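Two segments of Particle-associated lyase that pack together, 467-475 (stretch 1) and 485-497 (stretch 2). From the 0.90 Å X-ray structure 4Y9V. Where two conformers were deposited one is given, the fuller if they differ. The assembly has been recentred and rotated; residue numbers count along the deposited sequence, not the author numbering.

Stretch 1 (467-475) ALRHWAWVE
Stretch 2 485-497: PIGYIIVDDVVNT

Both stretches are largely extended, and they face each other through side chains. Strand 472-475 and strand 488-491 run nearly antiparallel, with 162° between their N-to-C directions and a closest axial approach of 8.8 Å. That spacing is too wide for backbone pairing and suits a layer of interlocking side chains. The register is set by three CA-CA distances: 8.7 Å from Leu468 CA to Asn496 CA, 7.4 Å from Trp471 CA to Val491 CA, and 7.9 Å from Val474 CA to Ile486 CA.

Each stretch turns a corner. In stretch 1 it falls at Trp471, whose phi/psi of -82/-49 interrupts the extended values of His470 (-152/151) and Ala472 (-133/139). In stretch 2 it falls at Gly487 (-79/-66), between Ile486 (-127/130) and Tyr488 (-145/152). Extended geometry continues through Ile489 (-129/121) and Ile490 (-115/124) to Val491 (-134/84); Asp492 (-115/-12) and Asp493 (-159/83) then form a loop before Val494 (-132/159), Val495 (-132/113) and Asn496 (-93/115).

Alternation along the strands selects the residues that meet. The CA-to-CB bonds of Ala472 and Val474 point toward stretch 2, whereas those of Trp473 and Glu475 point away. Across the gap, Ile489 and Val491 point toward stretch 1 and Ile490 away.

At one end of this layer, Val474 (chi1 177°, t) packs against Ile486 (chi1 m, chi2 t), with Val474 CB 3.7 Å from Ile486 CD1. Ile489, also m and t, reaches the same valine at 4.2 Å between its CD1 and Val474 CG2. Ala472, with only a methyl group to offer, touches two partners: its CB lies 3.9 Å from Ile489 CG2 and 3.9 Å from Val491 CG2. These are van der Waals contacts between apolar groups, and burial of the residues involved favours them by excluding water.

Trp471 gives the largest contribution, with 99 Å² covered by stretch 2 out of 421 Å² buried in total from both sides. Its chi1 of -78° (m) and chi2 of 91° carry the indole along the 491-496 segment. Near the backbone, Trp471 CB is 3.9 Å from Val491 CG1, with Val491 in the t rotamer. Farther out, Val494 (chi1 -58°, m) covers one face of the indole: Val494 CB is 3.8 Å from the centroid of the six-membered ring of Trp471 and 15° off the ring normal, the geometry of a CH-pi contact. The nearest ring atom, Trp471 CZ2, is 3.7 Å from Val494 CB.

The indole edge meets more polar surroundings. Asn496 has chi1 -81° (m) and chi2 -84°; its CA-to-CB bond points sideways, but its end comes nearer. The modelled Asn496 ND2 lies 2.9 Å from Trp471 NE1, close to the ring plane; the amide is probably turned over, leaving the bonding open. Beside it, Leu468 (chi1 178°, t; chi2 65°, p) points toward stretch 2 and extends the contact beyond the indole.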

# COMPACT_ATOMS: atom_id res chain seq x y z
N ALA A 467 22.72 -18.02 11.37
CA ALA A 467 22.74 -17.89 12.82
C ALA A 467 22.06 -16.58 13.20
O ALA A 467 22.16 -15.60 12.45
CB ALA A 467 24.17 -17.93 13.35
N LEU A 468 21.38 -16.58 14.32
CA LEU A 468 20.69 -15.40 14.85
C LEU A 468 20.65 -15.54 16.34
O LEU A 468 20.21 -16.57 16.86
CB LEU A 468 19.27 -15.33 14.26
CG LEU A 468 18.42 -14.15 14.77
CD1 LEU A 468 18.98 -12.81 14.36
CD2 LEU A 468 16.97 -14.30 14.28
N ARG A 469 21.07 -14.50 17.08
CA ARG A 469 20.99 -14.55 18.53
C ARG A 469 19.59 -14.24 19.04
O ARG A 469 19.11 -14.95 19.94
CB ARG A 469 22.01 -13.61 19.19
CG ARG A 469 22.09 -13.76 20.67
CD ARG A 469 22.97 -12.68 21.39
NE ARG A 469 22.15 -11.42 21.70
CZ ARG A 469 22.59 -10.64 22.66
NH1 ARG A 469 23.67 -10.52 23.54
NH2 ARG A 469 21.73 -9.60 22.83
N HIS A 470 18.95 -13.19 18.54
CA HIS A 470 17.64 -12.81 19.06
C HIS A 470 16.80 -12.11 18.01
O HIS A 470 17.31 -11.38 17.15
CB HIS A 470 17.73 -11.95 20.31
CG HIS A 470 18.27 -10.56 20.13
ND1 HIS A 470 19.58 -10.25 20.36
CD2 HIS A 470 17.63 -9.43 19.73
CE1 HIS A 470 19.69 -8.94 20.09
NE2 HIS A 470 18.56 -8.42 19.71
N TRP A 471 15.48 -12.27 18.16
CA TRP A 471 14.51 -11.46 17.44
C TRP A 471 14.30 -10.11 18.13
O TRP A 471 14.32 -9.08 17.45
CB TRP A 471 13.19 -12.22 17.25
CG TRP A 471 13.26 -13.23 16.13
CD1 TRP A 471 13.63 -14.54 16.21
CD2 TRP A 471 13.00 -12.95 14.77
NE1 TRP A 471 13.58 -15.11 14.95
CE2 TRP A 471 13.20 -14.16 14.04
CE3 TRP A 471 12.58 -11.81 14.07
CZ2 TRP A 471 13.01 -14.24 12.66
CZ3 TRP A 471 12.38 -11.91 12.69
CH2 TRP A 471 12.59 -13.11 12.00
N ALA A 472 14.06 -10.08 19.44
CA ALA A 472 13.81 -8.84 20.16
C ALA A 472 14.63 -8.77 21.45
O ALA A 472 14.69 -9.74 22.20
CB ALA A 472 12.33 -8.71 20.53
N TRP A 473 15.18 -7.57 21.71
CA TRP A 473 15.86 -7.31 22.99
C TRP A 473 15.73 -5.82 23.29
O TRP A 473 15.87 -4.99 22.39
CB TRP A 473 17.32 -7.70 22.92
CG TRP A 473 18.03 -7.64 24.24
CD1 TRP A 473 17.58 -8.02 25.47
CD2 TRP A 473 19.38 -7.18 24.44
NE1 TRP A 473 18.54 -7.84 26.42
CE2 TRP A 473 19.66 -7.33 25.83
CE3 TRP A 473 20.38 -6.67 23.60
CZ2 TRP A 473 20.91 -6.98 26.37
CZ3 TRP A 473 21.60 -6.33 24.13
CH2 TRP A 473 21.85 -6.47 25.52
N VAL A 474 15.46 -5.50 24.56
CA VAL A 474 15.39 -4.12 25.07
C VAL A 474 16.14 -4.12 26.40
O VAL A 474 15.82 -4.93 27.26
CB VAL A 474 13.92 -3.69 25.28
CG1 VAL A 474 13.88 -2.28 25.87
CG2 VAL A 474 13.12 -3.78 23.99
N GLU A 475 17.12 -3.21 26.58
CA GLU A 475 17.88 -3.23 27.81
C GLU A 475 18.63 -1.90 28.00
O GLU A 475 18.98 -1.21 27.04
CB GLU A 475 18.86 -4.42 27.80
CG GLU A 475 19.55 -4.70 29.17
CD GLU A 475 18.55 -4.79 30.28
OE1 GLU A 475 17.99 -5.89 30.50
OE2 GLU A 475 18.28 -3.75 30.93
N PRO A 485 11.61 0.42 31.21
CA PRO A 485 10.22 -0.07 31.28
C PRO A 485 9.78 -0.60 29.95
O PRO A 485 10.00 0.04 28.91
CB PRO A 485 9.43 1.18 31.67
CG PRO A 485 10.43 2.11 32.32
CD PRO A 485 11.68 1.87 31.50
N ILE A 486 9.12 -1.78 29.95
CA ILE A 486 8.59 -2.43 28.77
C ILE A 486 7.14 -2.71 29.04
O ILE A 486 6.80 -3.32 30.07
CB ILE A 486 9.37 -3.72 28.44
CG1 ILE A 486 10.83 -3.40 28.09
CG2 ILE A 486 8.67 -4.54 27.39
CD1 ILE A 486 11.73 -4.60 28.14
N GLY A 487 6.26 -2.34 28.11
CA GLY A 487 4.86 -2.70 28.22
C GLY A 487 4.64 -4.13 27.79
O GLY A 487 4.31 -5.03 28.55
N TYR A 488 4.88 -4.36 26.49
CA TYR A 488 4.78 -5.69 25.94
C TYR A 488 5.81 -5.91 24.86
O TYR A 488 6.25 -5.00 24.16
CB TYR A 488 3.36 -5.97 25.37
CG TYR A 488 2.93 -5.05 24.26
CD1 TYR A 488 2.33 -3.82 24.53
CD2 TYR A 488 3.12 -5.39 22.94
CE1 TYR A 488 1.96 -2.96 23.55
CE2 TYR A 488 2.71 -4.54 21.91
CZ TYR A 488 2.13 -3.34 22.22
OH TYR A 488 1.72 -2.47 21.24
N ILE A 489 6.19 -7.20 24.73
CA ILE A 489 6.95 -7.67 23.58
C ILE A 489 6.21 -8.89 23.02
O ILE A 489 5.98 -9.87 23.73
CB ILE A 489 8.41 -8.00 23.88
CG1 ILE A 489 9.16 -6.75 24.40
CG2 ILE A 489 9.08 -8.59 22.64
CD1 ILE A 489 10.56 -7.01 24.89
N ILE A 490 5.82 -8.79 21.75
CA ILE A 490 5.19 -9.88 21.03
C ILE A 490 6.13 -10.32 19.91
O ILE A 490 6.54 -9.48 19.11
CB ILE A 490 3.84 -9.42 20.44
CG1 ILE A 490 2.86 -9.09 21.57
CG2 ILE A 490 3.28 -10.43 19.46
CD1 ILE A 490 1.59 -8.38 21.08
N VAL A 491 6.48 -11.60 19.89
CA VAL A 491 7.24 -12.21 18.79
C VAL A 491 6.51 -13.51 18.51
O VAL A 491 6.87 -14.56 19.06
CB VAL A 491 8.72 -12.41 19.10
CG1 VAL A 491 9.44 -12.96 17.88
CG2 VAL A 491 9.38 -11.11 19.58
N ASP A 492 5.44 -13.44 17.70
CA ASP A 492 4.45 -14.52 17.65
C ASP A 492 4.38 -15.26 16.31
O ASP A 492 3.74 -16.32 16.28
CB ASP A 492 3.08 -14.04 18.06
CG ASP A 492 2.48 -13.03 17.12
OD1 ASP A 492 3.17 -12.54 16.24
OD2 ASP A 492 1.26 -12.72 17.31
N ASP A 493 4.99 -14.76 15.26
CA ASP A 493 4.82 -15.33 13.92
C ASP A 493 6.02 -14.88 13.07
O ASP A 493 5.95 -13.90 12.35
CB ASP A 493 3.52 -14.92 13.29
CG ASP A 493 3.24 -15.56 11.95
OD1 ASP A 493 4.04 -16.44 11.49
OD2 ASP A 493 2.20 -15.15 11.33
N VAL A 494 7.11 -15.62 13.23
CA VAL A 494 8.37 -15.40 12.54
C VAL A 494 8.82 -16.76 11.99
O VAL A 494 8.43 -17.80 12.53
CB VAL A 494 9.46 -14.81 13.47
CG1 VAL A 494 8.99 -13.50 14.08
CG2 VAL A 494 9.91 -15.78 14.55
N VAL A 495 9.68 -16.71 10.97
CA VAL A 495 10.19 -17.89 10.30
C VAL A 495 11.71 -17.78 10.16
O VAL A 495 12.21 -16.92 9.44
CB VAL A 495 9.51 -18.07 8.91
CG1 VAL A 495 9.95 -19.41 8.31
CG2 VAL A 495 7.99 -17.95 8.98
N ASN A 496 12.51 -18.62 10.83
CA ASN A 496 13.92 -18.79 10.49
C ASN A 496 13.99 -19.97 9.51
O ASN A 496 13.67 -21.11 9.87
CB ASN A 496 14.78 -19.07 11.71
CG ASN A 496 15.12 -17.79 12.43
OD1 ASN A 496 16.16 -17.13 11.95
ND2 ASN A 496 14.44 -17.37 13.37
N THR A 497 14.39 -19.69 8.27
CA THR A 497 14.36 -20.71 7.24
C THR A 497 15.50 -21.72 7.35
O THR A 497 15.39 -22.79 6.74
CB THR A 497 14.30 -20.08 5.85
OG1 THR A 497 15.56 -19.44 5.63
CG2 THR A 497 13.13 -19.14 5.71